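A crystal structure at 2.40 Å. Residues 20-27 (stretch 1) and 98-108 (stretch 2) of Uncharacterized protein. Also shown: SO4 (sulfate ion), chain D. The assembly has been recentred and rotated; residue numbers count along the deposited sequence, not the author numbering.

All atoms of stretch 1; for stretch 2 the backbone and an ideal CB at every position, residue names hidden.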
# COMPACT_ATOMS: atom_id res chain seq x y z
N GLY A 20 -21.47 1.59 -8.95
CA GLY A 20 -22.43 0.51 -8.78
C GLY A 20 -23.59 0.84 -7.87
O GLY A 20 -24.67 0.24 -7.98
N ILE A 21 -23.36 1.77 -6.95
CA ILE A 21 -24.34 2.27 -6.02
C ILE A 21 -24.85 3.60 -6.60
O ILE A 21 -24.09 4.59 -6.67
CB ILE A 21 -23.76 2.37 -4.59
CG1 ILE A 21 -23.37 0.93 -4.10
CG2 ILE A 21 -24.79 3.02 -3.68
CD1 ILE A 21 -22.56 0.84 -2.98
N PRO A 22 -26.11 3.59 -7.12
CA PRO A 22 -26.68 4.81 -7.74
C PRO A 22 -26.64 6.04 -6.82
O PRO A 22 -27.01 5.96 -5.63
CB PRO A 22 -28.11 4.40 -8.09
CG PRO A 22 -28.41 3.14 -7.29
CD PRO A 22 -27.09 2.47 -7.10
N GLY A 23 -26.12 7.14 -7.38
CA GLY A 23 -25.93 8.43 -6.71
C GLY A 23 -24.84 8.45 -5.65
O GLY A 23 -24.85 9.31 -4.76
N ARG A 24 -23.91 7.50 -5.70
CA ARG A 24 -22.87 7.39 -4.69
C ARG A 24 -21.59 6.90 -5.35
O ARG A 24 -21.33 5.69 -5.41
CB ARG A 24 -23.34 6.47 -3.55
CG ARG A 24 -22.45 6.52 -2.34
CD ARG A 24 -23.18 6.15 -1.08
NE ARG A 24 -22.30 6.37 0.06
CZ ARG A 24 -22.30 7.48 0.80
NH1 ARG A 24 -23.19 8.44 0.57
NH2 ARG A 24 -21.42 7.62 1.78
N LEU A 25 -20.82 7.85 -5.87
CA LEU A 25 -19.56 7.60 -6.54
C LEU A 25 -18.47 7.20 -5.55
O LEU A 25 -18.21 7.92 -4.58
CB LEU A 25 -19.11 8.86 -7.35
CG LEU A 25 -17.68 8.83 -7.98
CD1 LEU A 25 -17.65 8.04 -9.25
CD2 LEU A 25 -17.19 10.23 -8.26
N ARG A 26 -17.84 6.06 -5.82
CA ARG A 26 -16.69 5.55 -5.08
C ARG A 26 -15.42 5.79 -5.91
O ARG A 26 -15.44 5.61 -7.13
CB ARG A 26 -16.88 4.08 -4.75
CG ARG A 26 -15.76 3.50 -3.92
CD ARG A 26 -16.05 2.07 -3.53
NE ARG A 26 -14.94 1.52 -2.76
CZ ARG A 26 -15.02 0.50 -1.92
NH1 ARG A 26 -16.18 -0.13 -1.75
NH2 ARG A 26 -13.95 0.10 -1.25
N TYR A 27 -14.33 6.22 -5.27
CA TYR A 27 -13.09 6.42 -6.00
C TYR A 27 -12.02 5.62 -5.32
O TYR A 27 -11.76 5.81 -4.13
CB TYR A 27 -12.74 7.90 -6.10
CG TYR A 27 -11.84 8.24 -7.27
CD1 TYR A 27 -12.34 8.27 -8.57
CD2 TYR A 27 -10.52 8.59 -7.07
CE1 TYR A 27 -11.52 8.60 -9.65
CE2 TYR A 27 -9.70 8.94 -8.14
CZ TYR A 27 -10.20 8.96 -9.43
OH TYR A 27 -9.39 9.34 -10.47
N UNK A 98 -12.90 6.42 3.36
CA UNK A 98 -13.49 7.68 3.80
C UNK A 98 -14.81 7.96 3.08
O UNK A 98 -14.85 7.99 1.85
CB UNK A 98 -12.51 8.83 3.57
N UNK A 99 -15.88 8.18 3.87
CA UNK A 99 -17.22 8.55 3.43
C UNK A 99 -17.59 9.87 4.14
O UNK A 99 -18.14 9.83 5.24
CB UNK A 99 -18.23 7.44 3.73
N UNK A 100 -17.20 11.05 3.56
CA UNK A 100 -17.42 12.34 4.26
C UNK A 100 -18.82 12.56 4.86
O UNK A 100 -18.92 13.18 5.91
CB UNK A 100 -17.14 13.48 3.28
N UNK A 101 -19.88 12.07 4.21
CA UNK A 101 -21.26 12.26 4.67
C UNK A 101 -21.68 11.27 5.82
O UNK A 101 -22.81 11.35 6.30
CB UNK A 101 -22.20 12.09 3.48
N UNK A 102 -20.77 10.40 6.23
CA UNK A 102 -20.98 9.46 7.33
C UNK A 102 -21.95 8.32 7.06
O UNK A 102 -22.50 7.75 8.01
CB UNK A 102 -21.48 10.23 8.55
N UNK A 103 -22.13 7.95 5.78
CA UNK A 103 -23.07 6.92 5.32
C UNK A 103 -22.36 5.72 4.65
O UNK A 103 -23.00 4.93 3.96
CB UNK A 103 -24.07 7.54 4.34
N UNK A 104 -21.07 5.60 4.88
CA UNK A 104 -20.25 4.51 4.38
C UNK A 104 -20.19 4.30 2.88
O UNK A 104 -20.28 5.25 2.11
CB UNK A 104 -20.74 3.21 5.02
N UNK A 105 -20.04 3.04 2.47
CA UNK A 105 -20.00 2.65 1.07
C UNK A 105 -21.45 2.59 0.50
O UNK A 105 -21.70 3.13 -0.59
CB UNK A 105 -19.29 1.30 0.92
N UNK A 106 -22.39 1.97 1.23
CA UNK A 106 -23.77 1.77 0.79
C UNK A 106 -24.63 3.04 0.70
O UNK A 106 -25.56 3.08 -0.12
CB UNK A 106 -24.45 0.79 1.74
N UNK A 107 -24.39 4.01 1.58
CA UNK A 107 -25.22 5.20 1.65
C UNK A 107 -26.25 5.10 2.77
O UNK A 107 -27.01 6.05 3.02
CB UNK A 107 -25.92 5.43 0.31
N UNK A 108 -26.29 3.94 3.45
CA UNK A 108 -27.17 3.67 4.59
C UNK A 108 -26.37 3.06 5.76
O UNK A 108 -26.95 2.58 6.73
CB UNK A 108 -28.30 2.73 4.17
S SO4 D . -14.00 14.16 9.12
O1 SO4 D . -13.32 15.46 9.22
O2 SO4 D . -14.61 14.06 7.79
O3 SO4 D . -13.01 13.08 9.35
O4 SO4 D . -15.05 14.06 10.13

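Position 98 lies beyond the reach of stretch 1, so its ideal CB sets no demand and many residues would serve. It is Tyr98, whose OH donates a hydrogen bond to O2 of the sulfate ion (2.7 Å).

At 99 the CB points sideways, 3.7 Å from Arg24 NH2, near the edge of the guanidinium. A small, uncharged side chain suits this spot, and Ala99 fills it, Ala99 CB lying 3.8 Å from Arg24 NH2. Position 100, with phi -47° and psi -35°, has no contact with stretch 1. Proline's ring is compatible with that phi, and Pro100 takes the second place of a type I turn from Ala99.

Position 101 points toward stretch 1, its ideal CB 4.8 Å from Arg24 NH1. A short acceptor would suit, asparagine or better an acid, since the guanidinium is positively charged. Asp101 answers with both oxygens: Arg24 NH1 donates to Asp101 OD2 and Arg24 NH2 to Asp101 OD1, each at 2.7 Å and nearly straight, forming a two-pronged salt bridge. The backbone N of 103 also donates to Asp101 OD1 (3.1 Å), which helps hold the carboxylate in place.

Position 102 has positive phi (71°), which favours glycine; Gly102 N closes the turn onto Ala99 O (2.9 Å). At 103 the CB lies over one face of the guanidinium, so an aliphatic beginning is welcome, while a positive charge is better carried elsewhere. Lys103 meets both conditions: its CB sits 3.7 Å from Arg24 NH2, and its end leads away.

Position 104, at phi 58° and psi -148°, again favours glycine. Gly104 contributes its carbonyl: Arg24 NH2 donates to Gly104 O at 2.7 Å, and Arg24 NE adds a weak bond to the same oxygen at 3.1 Å.

The CB of 105 points sideways, 4.3 Å from Arg26 NH1 and 5.1 Å from Ile21 CD1. A medium apolar group, valine, leucine or isoleucine, could reach the latter. Val105 places CG1 4.0 Å from Ile21 CD1 and 3.6 Å from Arg26 NH1. Its O accepts a weak bond from Arg24 NE (3.4 Å), and a water bridges it to Arg24 O, lying 2.7 Å from Val105 O and 3.3 Å from Arg24 O.

At 106 the CB points away, so small or polar residues are tolerated; Ser106 OG accepts from the backbone N of 108 (3.1 Å).

Position 107 is the most restrictive. An ideal CB would sit only 3.2 Å from Arg24 CD and jam against the preceding carbonyl, so Gly107 fits, its CA over the guanidinium face. At 108 nothing of stretch 1 lies near the ideal CB, so stretch 1 leaves the choice open; the residue is Ser108.

Stretch 2 98-108: YAPDGKGVSGS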
# COMPACT_ATOMS: atom_id res chain seq x y z
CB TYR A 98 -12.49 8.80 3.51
CG TYR A 98 -12.91 10.20 3.93
CD1 TYR A 98 -13.58 10.42 5.14
CD2 TYR A 98 -12.55 11.31 3.17
CE1 TYR A 98 -13.90 11.71 5.56
CE2 TYR A 98 -12.86 12.61 3.58
CZ TYR A 98 -13.56 12.80 4.77
OH TYR A 98 -13.88 14.06 5.21
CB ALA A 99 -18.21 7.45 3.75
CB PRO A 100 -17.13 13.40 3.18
CG PRO A 100 -16.29 12.74 2.19
CD PRO A 100 -16.47 11.25 2.29
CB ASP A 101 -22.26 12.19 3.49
CG ASP A 101 -22.51 10.82 2.86
OD1 ASP A 101 -21.87 9.83 3.29
OD2 ASP A 101 -23.30 10.74 1.90
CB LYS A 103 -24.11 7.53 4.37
CG LYS A 103 -25.10 8.45 5.06
CD LYS A 103 -25.91 9.28 4.07
CE LYS A 103 -26.63 10.41 4.76
NZ LYS A 103 -27.57 11.14 3.86
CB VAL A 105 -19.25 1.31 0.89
CG1 VAL A 105 -19.39 0.78 -0.53
CG2 VAL A 105 -17.77 1.46 1.25
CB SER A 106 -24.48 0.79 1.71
OG SER A 106 -24.69 1.35 2.99
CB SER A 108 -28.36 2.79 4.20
OG SER A 108 -27.91 1.50 3.80
O HOH W 1 -20.39 3.86 -2.86
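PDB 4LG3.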